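Local coordinates for ATP-citrate lyase beta-subunit (Chlorobium limicola, PDB 6HXJ), which probably catalyses, as part of ATP-citrate lyase, the ATP- and CoA-dependent cleavage of citrate to oxaloacetate and acetyl-CoA, with ADP and phosphate as the other products, at residues I189-I194 and A202-V207; Q364-I369 and I379-R384. All blocks are in the same frame, centred on the assembly; numbering follows the deposited sequence.

Interaction 1 of 2, residues I189-I194 and A202-V207; sequences INPLVI and AALDAV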
ATOM      1  N   ILE A 189      37.347 -61.113  21.663  1.00 94.35           N
ATOM      2  CA  ILE A 189      38.175 -61.799  20.676  1.00 96.12           C
ATOM      3  C   ILE A 189      38.676 -63.124  21.272  1.00103.24           C
ATOM      4  O   ILE A 189      39.458 -63.129  22.226  1.00102.66           O
ATOM      5  CB  ILE A 189      39.333 -60.910  20.149  1.00 98.33           C
ATOM      6  CG1 ILE A 189      38.806 -59.601  19.508  1.00 95.40           C
ATOM      7  CG2 ILE A 189      40.213 -61.713  19.175  1.00102.12           C
ATOM      8  CD1 ILE A 189      39.846 -58.550  19.232  1.00 92.78           C
ATOM      9  N   ASN A 190      38.175 -64.232  20.746  1.00102.72           N
ATOM     10  CA  ASN A 190      38.549 -65.550  21.210  1.00105.69           C
ATOM     11  C   ASN A 190      38.377 -66.507  20.060  1.00113.51           C
ATOM     12  O   ASN A 190      37.244 -66.829  19.706  1.00114.48           O
ATOM     13  CB  ASN A 190      37.734 -66.000  22.439  1.00105.18           C
ATOM     14  CG  ASN A 190      38.274 -67.250  23.085  1.00127.44           C
ATOM     15  OD1 ASN A 190      39.471 -67.363  23.406  1.00122.82           O
ATOM     16  ND2 ASN A 190      37.393 -68.213  23.301  1.00118.40           N
ATOM     17  N   PRO A 191      39.488 -66.909  19.416  1.00111.57           N
ATOM     18  CA  PRO A 191      40.869 -66.593  19.786  1.00110.98           C
ATOM     19  C   PRO A 191      41.540 -65.455  19.043  1.00111.28           C
ATOM     20  O   PRO A 191      41.193 -65.123  17.905  1.00110.51           O
ATOM     21  CB  PRO A 191      41.597 -67.909  19.490  1.00117.13           C
ATOM     22  CG  PRO A 191      40.854 -68.500  18.307  1.00123.84           C
ATOM     23  CD  PRO A 191      39.447 -67.893  18.315  1.00116.78           C
ATOM     24  N   LEU A 192      42.532 -64.879  19.719  1.00106.11           N
ATOM     25  CA  LEU A 192      43.477 -63.926  19.163  1.00105.79           C
ATOM     26  C   LEU A 192      44.687 -64.861  18.924  1.00114.33           C
ATOM     27  O   LEU A 192      45.354 -65.311  19.871  1.00115.35           O
ATOM     28  CB  LEU A 192      43.809 -62.761  20.135  1.00102.94           C
ATOM     29  CG  LEU A 192      44.991 -61.857  19.694  1.00108.01           C
ATOM     30  CD1 LEU A 192      44.607 -60.944  18.541  1.00107.46           C
ATOM     31  CD2 LEU A 192      45.603 -61.102  20.858  1.00107.90           C
ATOM     32  N   VAL A 193      44.874 -65.251  17.671  1.00113.15           N
ATOM     33  CA  VAL A 193      45.913 -66.208  17.331  1.00117.08           C
ATOM     34  C   VAL A 193      47.230 -65.539  16.951  1.00124.08           C
ATOM     35  O   VAL A 193      47.247 -64.395  16.490  1.00121.54           O
ATOM     36  CB  VAL A 193      45.448 -67.237  16.263  1.00123.27           C
ATOM     37  CG1 VAL A 193      44.192 -67.972  16.719  1.00121.55           C
ATOM     38  CG2 VAL A 193      45.243 -66.587  14.899  1.00123.57           C
ATOM     39  N   ILE A 194      48.330 -66.276  17.169  1.00125.42           N
ATOM     40  CA  ILE A 194      49.697 -65.885  16.826  1.00128.62           C
ATOM     41  C   ILE A 194      50.329 -66.943  15.919  1.00140.74           C
ATOM     42  O   ILE A 194      50.225 -68.146  16.187  1.00142.11           O
ATOM     43  CB  ILE A 194      50.583 -65.573  18.083  1.00130.91           C
ATOM     44  CG1 ILE A 194      52.046 -65.195  17.732  1.00134.24           C
ATOM     45  CG2 ILE A 194      50.608 -66.745  19.058  1.00132.77           C
ATOM     46  CD1 ILE A 194      52.278 -63.960  17.019  1.00136.93           C
ATOM     47  N   ALA A 202      46.250 -62.422  14.496  1.00130.24           N
ATOM     48  CA  ALA A 202      44.932 -62.363  13.857  1.00128.36           C
ATOM     49  C   ALA A 202      43.825 -62.597  14.871  1.00129.07           C
ATOM     50  O   ALA A 202      43.888 -63.528  15.674  1.00128.08           O
ATOM     51  CB  ALA A 202      44.816 -63.382  12.729  1.00132.74           C
ATOM     52  N   ALA A 203      42.794 -61.749  14.812  1.00124.27           N
ATOM     53  CA  ALA A 203      41.592 -61.844  15.635  1.00121.16           C
ATOM     54  C   ALA A 203      40.666 -62.771  14.875  1.00128.57           C
ATOM     55  O   ALA A 203      40.121 -62.372  13.841  1.00129.32           O
ATOM     56  CB  ALA A 203      40.953 -60.475  15.783  1.00118.50           C
ATOM     57  N   LEU A 204      40.567 -64.030  15.314  1.00127.12           N
ATOM     58  CA  LEU A 204      39.768 -65.016  14.595  1.00129.58           C
ATOM     59  C   LEU A 204      38.252 -64.859  14.802  1.00133.75           C
ATOM     60  O   LEU A 204      37.540 -64.771  13.795  1.00135.27           O
ATOM     61  CB  LEU A 204      40.250 -66.438  14.891  1.00131.99           C
ATOM     62  CG  LEU A 204      40.997 -67.157  13.767  1.00140.16           C
ATOM     63  CD1 LEU A 204      42.116 -66.307  13.164  1.00140.19           C
ATOM     64  CD2 LEU A 204      41.518 -68.481  14.243  1.00144.81           C
ATOM     65  N   ASP A 205      37.754 -64.811  16.073  1.00127.85           N
ATOM     66  CA  ASP A 205      36.316 -64.654  16.369  1.00125.74           C
ATOM     67  C   ASP A 205      36.066 -63.325  17.030  1.00123.35           C
ATOM     68  O   ASP A 205      36.449 -63.121  18.182  1.00121.20           O
ATOM     69  CB  ASP A 205      35.752 -65.797  17.240  1.00129.13           C
ATOM     70  CG  ASP A 205      35.732 -67.177  16.595  1.00151.02           C
ATOM     71  OD1 ASP A 205      35.205 -67.301  15.457  1.00154.81           O
ATOM     72  OD2 ASP A 205      36.169 -68.151  17.256  1.00159.73           O
ATOM     73  N   ALA A 206      35.395 -62.423  16.307  1.00116.89           N
ATOM     74  CA  ALA A 206      35.113 -61.071  16.772  1.00111.82           C
ATOM     75  C   ALA A 206      33.654 -60.860  17.168  1.00110.98           C
ATOM     76  O   ALA A 206      32.775 -60.771  16.294  1.00111.80           O
ATOM     77  CB  ALA A 206      35.512 -60.070  15.698  1.00112.88           C
ATOM     78  N   VAL A 207      33.410 -60.749  18.494  1.00102.43           N
ATOM     79  CA  VAL A 207      32.080 -60.492  19.077  1.00 99.66           C
ATOM     80  C   VAL A 207      32.011 -59.017  19.539  1.00 97.66           C
ATOM     81  O   VAL A 207      32.517 -58.688  20.603  1.00 95.84           O
ATOM     82  CB  VAL A 207      31.726 -61.481  20.225  1.00103.92           C
ATOM     83  CG1 VAL A 207      30.273 -61.324  20.651  1.00103.30           C
ATOM     84  CG2 VAL A 207      31.998 -62.929  19.826  1.00106.88           C
TER

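Interaction 2 of 2, residues Q364-I369 and I379-R384; sequences QGLAAI and IHVYDR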
ATOM      1  N   GLN A 364     -12.570 -38.866  28.562  1.00100.25           N
ATOM      2  CA  GLN A 364     -12.966 -38.845  27.152  1.00100.92           C
ATOM      3  C   GLN A 364     -12.580 -40.120  26.391  1.00103.30           C
ATOM      4  O   GLN A 364     -13.426 -40.654  25.687  1.00104.46           O
ATOM      5  CB  GLN A 364     -12.428 -37.609  26.423  1.00101.64           C
ATOM      6  CG  GLN A 364     -12.942 -36.277  26.953  1.00119.29           C
ATOM      7  CD  GLN A 364     -11.882 -35.537  27.722  1.00140.36           C
ATOM      8  OE1 GLN A 364     -11.359 -36.011  28.747  1.00130.79           O
ATOM      9  NE2 GLN A 364     -11.555 -34.341  27.242  1.00140.47           N
ATOM     10  N   GLY A 365     -11.333 -40.588  26.510  1.00 97.00           N
ATOM     11  CA  GLY A 365     -10.874 -41.802  25.838  1.00 96.06           C
ATOM     12  C   GLY A 365     -11.563 -43.054  26.351  1.00102.17           C
ATOM     13  O   GLY A 365     -11.938 -43.922  25.549  1.00103.53           O
ATOM     14  N   LEU A 366     -11.741 -43.158  27.711  1.00 98.17           N
ATOM     15  CA  LEU A 366     -12.407 -44.307  28.342  1.00 99.42           C
ATOM     16  C   LEU A 366     -13.881 -44.361  27.976  1.00106.99           C
ATOM     17  O   LEU A 366     -14.403 -45.452  27.776  1.00108.69           O
ATOM     18  CB  LEU A 366     -12.204 -44.375  29.870  1.00 99.18           C
ATOM     19  CG  LEU A 366     -10.966 -45.116  30.473  1.00101.18           C
ATOM     20  CD1 LEU A 366      -9.624 -44.653  29.922  1.00 99.42           C
ATOM     21  CD2 LEU A 366     -10.978 -45.026  31.962  1.00101.92           C
ATOM     22  N   ALA A 367     -14.544 -43.192  27.861  1.00104.63           N
ATOM     23  CA  ALA A 367     -15.953 -43.074  27.450  1.00107.83           C
ATOM     24  C   ALA A 367     -16.109 -43.492  25.985  1.00112.27           C
ATOM     25  O   ALA A 367     -17.059 -44.194  25.646  1.00115.71           O
ATOM     26  CB  ALA A 367     -16.442 -41.649  27.654  1.00109.67           C
ATOM     27  N   ALA A 368     -15.151 -43.099  25.128  1.00106.04           N
ATOM     28  CA  ALA A 368     -15.113 -43.447  23.709  1.00105.81           C
ATOM     29  C   ALA A 368     -14.944 -44.965  23.513  1.00111.47           C
ATOM     30  O   ALA A 368     -15.615 -45.553  22.668  1.00115.13           O
ATOM     31  CB  ALA A 368     -13.996 -42.692  23.024  1.00103.90           C
ATOM     32  N   ILE A 369     -14.104 -45.601  24.327  1.00106.20           N
ATOM     33  CA  ILE A 369     -13.856 -47.037  24.261  1.00106.35           C
ATOM     34  C   ILE A 369     -15.061 -47.882  24.809  1.00112.83           C
ATOM     35  O   ILE A 369     -15.341 -48.945  24.264  1.00113.15           O
ATOM     36  CB  ILE A 369     -12.473 -47.355  24.931  1.00106.40           C
ATOM     37  CG1 ILE A 369     -11.895 -48.731  24.486  1.00106.37           C
ATOM     38  CG2 ILE A 369     -12.435 -47.224  26.439  1.00105.85           C
ATOM     39  CD1 ILE A 369     -10.936 -48.754  23.306  1.00106.26           C
ATOM     40  N   ILE A 379     -16.388 -55.803  25.215  1.00118.53           N
ATOM     41  CA  ILE A 379     -15.387 -54.938  25.828  1.00115.05           C
ATOM     42  C   ILE A 379     -15.737 -54.554  27.283  1.00119.43           C
ATOM     43  O   ILE A 379     -16.828 -54.036  27.555  1.00120.87           O
ATOM     44  CB  ILE A 379     -15.105 -53.698  24.901  1.00116.55           C
ATOM     45  CG1 ILE A 379     -13.933 -52.834  25.417  1.00113.37           C
ATOM     46  CG2 ILE A 379     -16.351 -52.842  24.616  1.00120.41           C
ATOM     47  CD1 ILE A 379     -13.282 -51.977  24.354  1.00114.62           C
ATOM     48  N   HIS A 380     -14.781 -54.818  28.210  1.00114.77           N
ATOM     49  CA  HIS A 380     -14.847 -54.452  29.637  1.00115.23           C
ATOM     50  C   HIS A 380     -13.811 -53.349  29.851  1.00114.31           C
ATOM     51  O   HIS A 380     -12.626 -53.550  29.563  1.00110.66           O
ATOM     52  CB  HIS A 380     -14.596 -55.669  30.563  1.00117.83           C
ATOM     53  CG  HIS A 380     -15.526 -56.821  30.305  1.00125.30           C
ATOM     54  ND1 HIS A 380     -15.262 -57.762  29.312  1.00127.10           N
ATOM     55  CD2 HIS A 380     -16.713 -57.122  30.881  1.00131.34           C
ATOM     56  CE1 HIS A 380     -16.286 -58.599  29.327  1.00130.40           C
ATOM     57  NE2 HIS A 380     -17.181 -58.262  30.259  1.00133.55           N
ATOM     58  N   VAL A 381     -14.278 -52.157  30.252  1.00111.45           N
ATOM     59  CA  VAL A 381     -13.384 -51.019  30.453  1.00109.02           C
ATOM     60  C   VAL A 381     -13.455 -50.573  31.925  1.00116.53           C
ATOM     61  O   VAL A 381     -14.532 -50.352  32.499  1.00119.07           O
ATOM     62  CB  VAL A 381     -13.480 -49.844  29.404  1.00111.35           C
ATOM     63  CG1 VAL A 381     -14.451 -50.125  28.264  1.00113.37           C
ATOM     64  CG2 VAL A 381     -13.704 -48.462  30.029  1.00110.61           C
ATOM     65  N   TYR A 382     -12.259 -50.498  32.527  1.00111.80           N
ATOM     66  CA  TYR A 382     -12.019 -50.133  33.912  1.00111.44           C
ATOM     67  C   TYR A 382     -11.122 -48.898  33.997  1.00109.06           C
ATOM     68  O   TYR A 382     -10.348 -48.587  33.074  1.00104.94           O
ATOM     69  CB  TYR A 382     -11.391 -51.312  34.690  1.00114.08           C
ATOM     70  CG  TYR A 382     -12.163 -52.608  34.572  1.00120.80           C
ATOM     71  CD1 TYR A 382     -13.201 -52.906  35.447  1.00126.97           C
ATOM     72  CD2 TYR A 382     -11.858 -53.534  33.580  1.00121.51           C
ATOM     73  CE1 TYR A 382     -13.914 -54.099  35.341  1.00132.35           C
ATOM     74  CE2 TYR A 382     -12.570 -54.722  33.455  1.00125.87           C
ATOM     75  CZ  TYR A 382     -13.604 -54.998  34.332  1.00140.88           C
ATOM     76  OH  TYR A 382     -14.319 -56.167  34.195  1.00147.94           O
ATOM     77  N   ASP A 383     -11.238 -48.193  35.121  1.00104.17           N
ATOM     78  CA  ASP A 383     -10.449 -47.018  35.408  1.00100.46           C
ATOM     79  C   ASP A 383      -9.343 -47.407  36.407  1.00102.24           C
ATOM     80  O   ASP A 383      -9.219 -48.579  36.773  1.00102.06           O
ATOM     81  CB  ASP A 383     -11.369 -45.924  35.974  1.00104.19           C
ATOM     82  CG  ASP A 383     -12.035 -46.272  37.300  1.00119.54           C
ATOM     83  OD1 ASP A 383     -12.695 -47.342  37.374  1.00122.57           O
ATOM     84  OD2 ASP A 383     -11.894 -45.478  38.267  1.00123.39           O
ATOM     85  N   ARG A 384      -8.561 -46.408  36.861  1.00 97.04           N
ATOM     86  CA  ARG A 384      -7.463 -46.513  37.832  1.00 95.18           C
ATOM     87  C   ARG A 384      -7.789 -47.284  39.122  1.00102.97           C
ATOM     88  O   ARG A 384      -6.877 -47.884  39.700  1.00102.66           O
ATOM     89  CB  ARG A 384      -6.964 -45.118  38.181  1.00 90.25           C
ATOM     90  CG  ARG A 384      -8.065 -44.174  38.634  1.00 98.56           C
ATOM     91  CD  ARG A 384      -7.740 -42.774  38.240  1.00107.48           C
ATOM     92  NE  ARG A 384      -6.629 -42.316  39.046  1.00107.71           N
ATOM     93  CZ  ARG A 384      -5.680 -41.511  38.618  1.00102.95           C
ATOM     94  NH1 ARG A 384      -5.715 -41.036  37.378  1.00 67.96           N
ATOM     95  NH2 ARG A 384      -4.695 -41.162  39.426  1.00 95.27           N
TER

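Interaction 1 of 2, residues I189-I194 and A202-V207
Strands 184-195 and 200-210 form a beta hairpin within the antiparallel sheet of the ATP-grasp region. Residues 189-194 and 202-207 pair regularly at Leu192-Ala203 and Val193-Ala202, are interrupted at Asn190-Pro191 opposite Leu204-Asp205, and resume at Ile189-Ala206. Two backbone hydrogen bonds join one pair: Val193 N to Ala202 O (2.8 Å) and Ala202 N to Val193 O (3.0 Å). At the break, where the chain turns a corner at Asn190 and a cis peptide precedes Pro191, two more cross: Leu204 N to Pro191 O, nearly along the C=O axis (173°), and Asn190 N to Asp205 O. Leu204 is the bump: its CB lies 3.8 Å from Pro191 CD, while its methyls fit against the two branches of Val193, CD1 to CG2 (3.6 Å) and CD2 to CG1 (3.7 Å). An alanine in place of Pro191 removes CG and CD, which meet Leu204, and would probably loosen this packing and make the cis peptide less stable. On the face with Leu192, the small Ala203 provides the hollow, taken by CG2 of Ile189. Asp205 CG is anti to its carbonyl carbon; OD1 forms a salt bridge with Lys50 and OD2 lies 3.5 Å from Pro191 CD.

Interaction 2 of 2, residues Q364-I369 and I379-R384
Apolar helix-on-sheet packing joins residues 364-369 of helix 362-371 to residues 379-384, which include most of strand 378-382, an edge strand of its sheet within this chain. The evidence is the side-chain contacts of Ile369 with Ile379 and Val381 and of Leu366 with Val381; no hydrogen bond crosses. The axes of the short helix and strand segments come within 9.1 Å and run nearly antiparallel at 161°. At one end Ile369 CG1, anti to the backbone N (chi1 -160°), meets Ile379 CD1 at 3.5 Å, the side chains crossing at about a right angle. The extended chain of Ile379 (chi1 -173°) carries that methyl to the helix. The other branch of Ile369, CG2, rests against both methyls of Val381, 4.0 Å from CG1 and CG2 alike. This is the return half of a beta-alpha-beta unit, strand 352-356, helix 362-371, strand 378-382, whose two strands are parallel neighbours in the mixed sheet of the citrate-binding region. Val381 CG2 also approaches the helix backbone, 3.8 Å from Leu366 O. One turn before Ile369, Leu366 reaches past the strand's end: its CD2 lies 3.8 Å from Tyr382 O and 4.1 Å from Asp383 CB. Phe332 and Ile336 of helix 328-344 also pack on Ile369, and Val355 on Ile379 and Val381. The side chain of Leu366, about 11 Å from a bound citrate anion, is too far to touch it.

How the interactions relate
Interaction 1 precedes interaction 2 along the chain, and the first closes before the second opens. Their centres are 57 Å apart and their nearest atoms about 43 Å, on opposite sides of the chain's centre, so they do not touch. Nor do they share secondary structure: residues 189-194 and 202-207 belong to neighbouring strands, 184-195 and 200-210, of the antiparallel sheet in the ATP-grasp region, whereas residues 364-369 and 379-384 pack helix 362-371 on edge strand 378-382 of the mixed sheet in the citrate-binding region. Each therefore belongs to the local architecture of one region, consistent with the two family regions, ATP-grasp and citrate-binding, folding as distinct units.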